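Local structure of ubiquinol-cytochrome C chaperone (Brucella abortus NCTC 8038, 6RWT) at residues A[55-58]-A[59-63]. The protein probably acts as an assembly chaperone of respiratory complex III, binding newly synthesised cytochrome b as its mitochondrial homolog Cbp3 does. Numbering follows the deposited sequence.
Sequences FLAL and HRMKG
The carbonyl oxygen of L56 is gripped twice: R60 N donates to L56 O at 3.2 Å, and a water gives it a second hydrogen bond, with 2.9 Å between the water oxygen and L56 O. The same water lies 2.9 Å from H59 ND1, at the edge of the imidazole and in its plane, so it ties the side chain of H59 to the backbone three residues earlier. The other ring nitrogen, NE2, is hydrogen-bonded to OD1 of D120 in helix 100-120, and the two partners together should fix the ring's rotation.

F55 illustrates how i to i+4 neighbours reinforce one another. H59 N donates to F55 O over 2.8 Å, and the two side chains, one turn apart on the same side of the helix, run side by side, each with CG anti to its backbone N (chi1 154° and 177°). H59 CB rides over one face of the phenyl ring, offset toward the rim, in a CH-pi contact 4.2 Å from the centroid of the F55 ring. The rings themselves meet obliquely, their planes 31° apart. F55 also packs on V112 and L119 of helix 100-120.

Along another side of the helix, M61 extends its chain past A57: M61 CG comes to 3.3 Å from A57 O, and CE reaches the methyl of A57. The bent side chain of R60 leads away to the carbonyls of L159 and I162 and a salt bridge with D164.

K62 N closes the last of four successive i to i+4 bonds, 3.0 Å from L58 O, although K62 itself has already left helical geometry. This is the C-terminal turn of an alpha-helix, here ending helix 43-61 within the all-helical fold of the ubiquinol-cytochrome C chaperone family.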
ATOM      1  N   PHE A  55      -1.145  -1.360   1.610  1.00 15.08           N
ATOM      2  CA  PHE A  55      -1.736  -2.602   2.094  1.00 16.08           C
ATOM      3  C   PHE A  55      -0.741  -3.776   2.014  1.00 15.50           C
ATOM      4  O   PHE A  55      -0.606  -4.548   2.959  1.00 16.24           O
ATOM      5  CB  PHE A  55      -3.026  -2.971   1.325  1.00 16.75           C
ATOM      6  CG  PHE A  55      -3.300  -4.449   1.319  1.00 19.41           C
ATOM      7  CD1 PHE A  55      -3.909  -5.051   2.403  1.00 20.77           C
ATOM      8  CD2 PHE A  55      -2.879  -5.250   0.253  1.00 19.93           C
ATOM      9  CE1 PHE A  55      -4.109  -6.428   2.428  1.00 22.55           C
ATOM     10  CE2 PHE A  55      -3.065  -6.621   0.275  1.00 20.46           C
ATOM     11  CZ  PHE A  55      -3.688  -7.209   1.364  1.00 22.19           C
ATOM     12  N   LEU A  56      -0.091  -3.937   0.863  1.00 15.55           N
ATOM     13  CA  LEU A  56       0.860  -5.047   0.689  1.00 15.92           C
ATOM     14  C   LEU A  56       1.964  -5.018   1.746  1.00 16.54           C
ATOM     15  O   LEU A  56       2.327  -6.065   2.298  1.00 17.85           O
ATOM     16  CB  LEU A  56       1.458  -5.063  -0.724  1.00 16.59           C
ATOM     17  CG  LEU A  56       0.594  -5.727  -1.800  1.00 17.97           C
ATOM     18  CD1 LEU A  56       0.987  -5.274  -3.201  1.00 18.77           C
ATOM     19  CD2 LEU A  56       0.659  -7.248  -1.693  1.00 19.65           C
ATOM     20  N   ALA A  57       2.481  -3.827   2.038  1.00 15.37           N
ATOM     21  CA  ALA A  57       3.504  -3.677   3.095  1.00 16.93           C
ATOM     22  C   ALA A  57       2.977  -4.034   4.496  1.00 17.04           C
ATOM     23  O   ALA A  57       3.613  -4.797   5.231  1.00 17.28           O
ATOM     24  CB  ALA A  57       4.071  -2.264   3.089  1.00 17.21           C
ATOM     25  N   LEU A  58       1.823  -3.486   4.859  1.00 16.89           N
ATOM     26  CA  LEU A  58       1.222  -3.760   6.174  1.00 17.66           C
ATOM     27  C   LEU A  58       0.874  -5.244   6.345  1.00 18.92           C
ATOM     28  O   LEU A  58       1.094  -5.814   7.420  1.00 20.02           O
ATOM     29  CB  LEU A  58      -0.027  -2.896   6.402  1.00 18.65           C
ATOM     30  CG  LEU A  58       0.124  -1.366   6.337  1.00 21.11           C
ATOM     31  CD1 LEU A  58      -1.196  -0.667   6.650  1.00 21.03           C
ATOM     32  CD2 LEU A  58       1.237  -0.831   7.220  1.00 21.65           C
ATOM     33  N   HIS A  59       0.333  -5.847   5.284  1.00 18.82           N
ATOM     34  CA  HIS A  59      -0.022  -7.273   5.250  1.00 19.75           C
ATOM     35  C   HIS A  59       1.193  -8.170   5.536  1.00 19.62           C
ATOM     36  O   HIS A  59       1.087  -9.146   6.294  1.00 22.60           O
ATOM     37  CB  HIS A  59      -0.673  -7.580   3.887  1.00 20.49           C
ATOM     38  CG  HIS A  59      -1.039  -9.014   3.673  1.00 22.21           C
ATOM     39  ND1 HIS A  59      -0.277  -9.860   2.899  1.00 23.17           N
ATOM     40  CD2 HIS A  59      -2.093  -9.748   4.109  1.00 21.95           C
ATOM     41  CE1 HIS A  59      -0.838 -11.057   2.877  1.00 23.34           C
ATOM     42  NE2 HIS A  59      -1.944 -11.014   3.598  1.00 23.12           N
ATOM     43  N   ARG A  60       2.345  -7.819   4.961  1.00 18.39           N
ATOM     44  CA  ARG A  60       3.598  -8.543   5.228  1.00 20.21           C
ATOM     45  C   ARG A  60       4.125  -8.338   6.656  1.00 21.10           C
ATOM     46  O   ARG A  60       4.630  -9.278   7.282  1.00 22.35           O
ATOM     47  CB  ARG A  60       4.682  -8.122   4.220  1.00 20.31           C
ATOM     48  CG  ARG A  60       6.118  -8.545   4.556  1.00 20.65           C
ATOM     49  CD  ARG A  60       6.310 -10.056   4.560  1.00 21.58           C
ATOM     50  NE  ARG A  60       7.687 -10.432   4.910  1.00 23.29           N
ATOM     51  CZ  ARG A  60       8.171 -10.562   6.148  1.00 24.67           C
ATOM     52  NH1 ARG A  60       7.405 -10.365   7.221  1.00 25.25           N
ATOM     53  NH2 ARG A  60       9.442 -10.912   6.317  1.00 27.60           N
ATOM     54  N   MET A  61       4.041  -7.102   7.143  1.00 19.97           N
ATOM     55  CA  MET A  61       4.663  -6.724   8.420  1.00 21.84           C
ATOM     56  C   MET A  61       3.884  -7.142   9.664  1.00 25.51           C
ATOM     57  O   MET A  61       4.501  -7.349  10.717  1.00 28.16           O
ATOM     58  CB  MET A  61       4.936  -5.217   8.455  1.00 21.93           C
ATOM     59  CG  MET A  61       6.013  -4.780   7.480  1.00 23.29           C
ATOM     60  SD  MET A  61       6.201  -2.987   7.422  1.00 24.89           S
ATOM     61  CE  MET A  61       7.187  -2.840   5.943  1.00 24.41           C
ATOM     62  N   LYS A  62       2.559  -7.252   9.567  1.00 28.74           N
ATOM     63  CA  LYS A  62       1.720  -7.667  10.716  1.00 34.54           C
ATOM     64  C   LYS A  62       2.143  -9.027  11.251  1.00 34.94           C
ATOM     65  O   LYS A  62       2.217  -9.999  10.502  1.00 39.92           O
ATOM     66  CB  LYS A  62       0.227  -7.702  10.336  1.00 39.63           C
ATOM     67  CG  LYS A  62      -0.662  -8.576  11.225  1.00 43.25           C
ATOM     68  CD  LYS A  62      -2.133  -8.490  10.831  1.00 48.21           C
ATOM     69  CE  LYS A  62      -2.895  -7.466  11.659  1.00 51.19           C
ATOM     70  NZ  LYS A  62      -3.257  -8.001  13.000  1.00 55.49           N
ATOM     71  N   GLY A  63       2.409  -9.091  12.553  1.00 34.84           N
ATOM     72  CA  GLY A  63       2.825 -10.339  13.182  1.00 34.31           C
ATOM     73  C   GLY A  63       3.237 -10.131  14.626  1.00 33.79           C
ATOM     74  O   GLY A  63       2.666  -9.295  15.322  1.00 30.63           O
TER
HETATM   75  O   HOH W   1       1.993  -8.864   1.438  1.00 20.76           O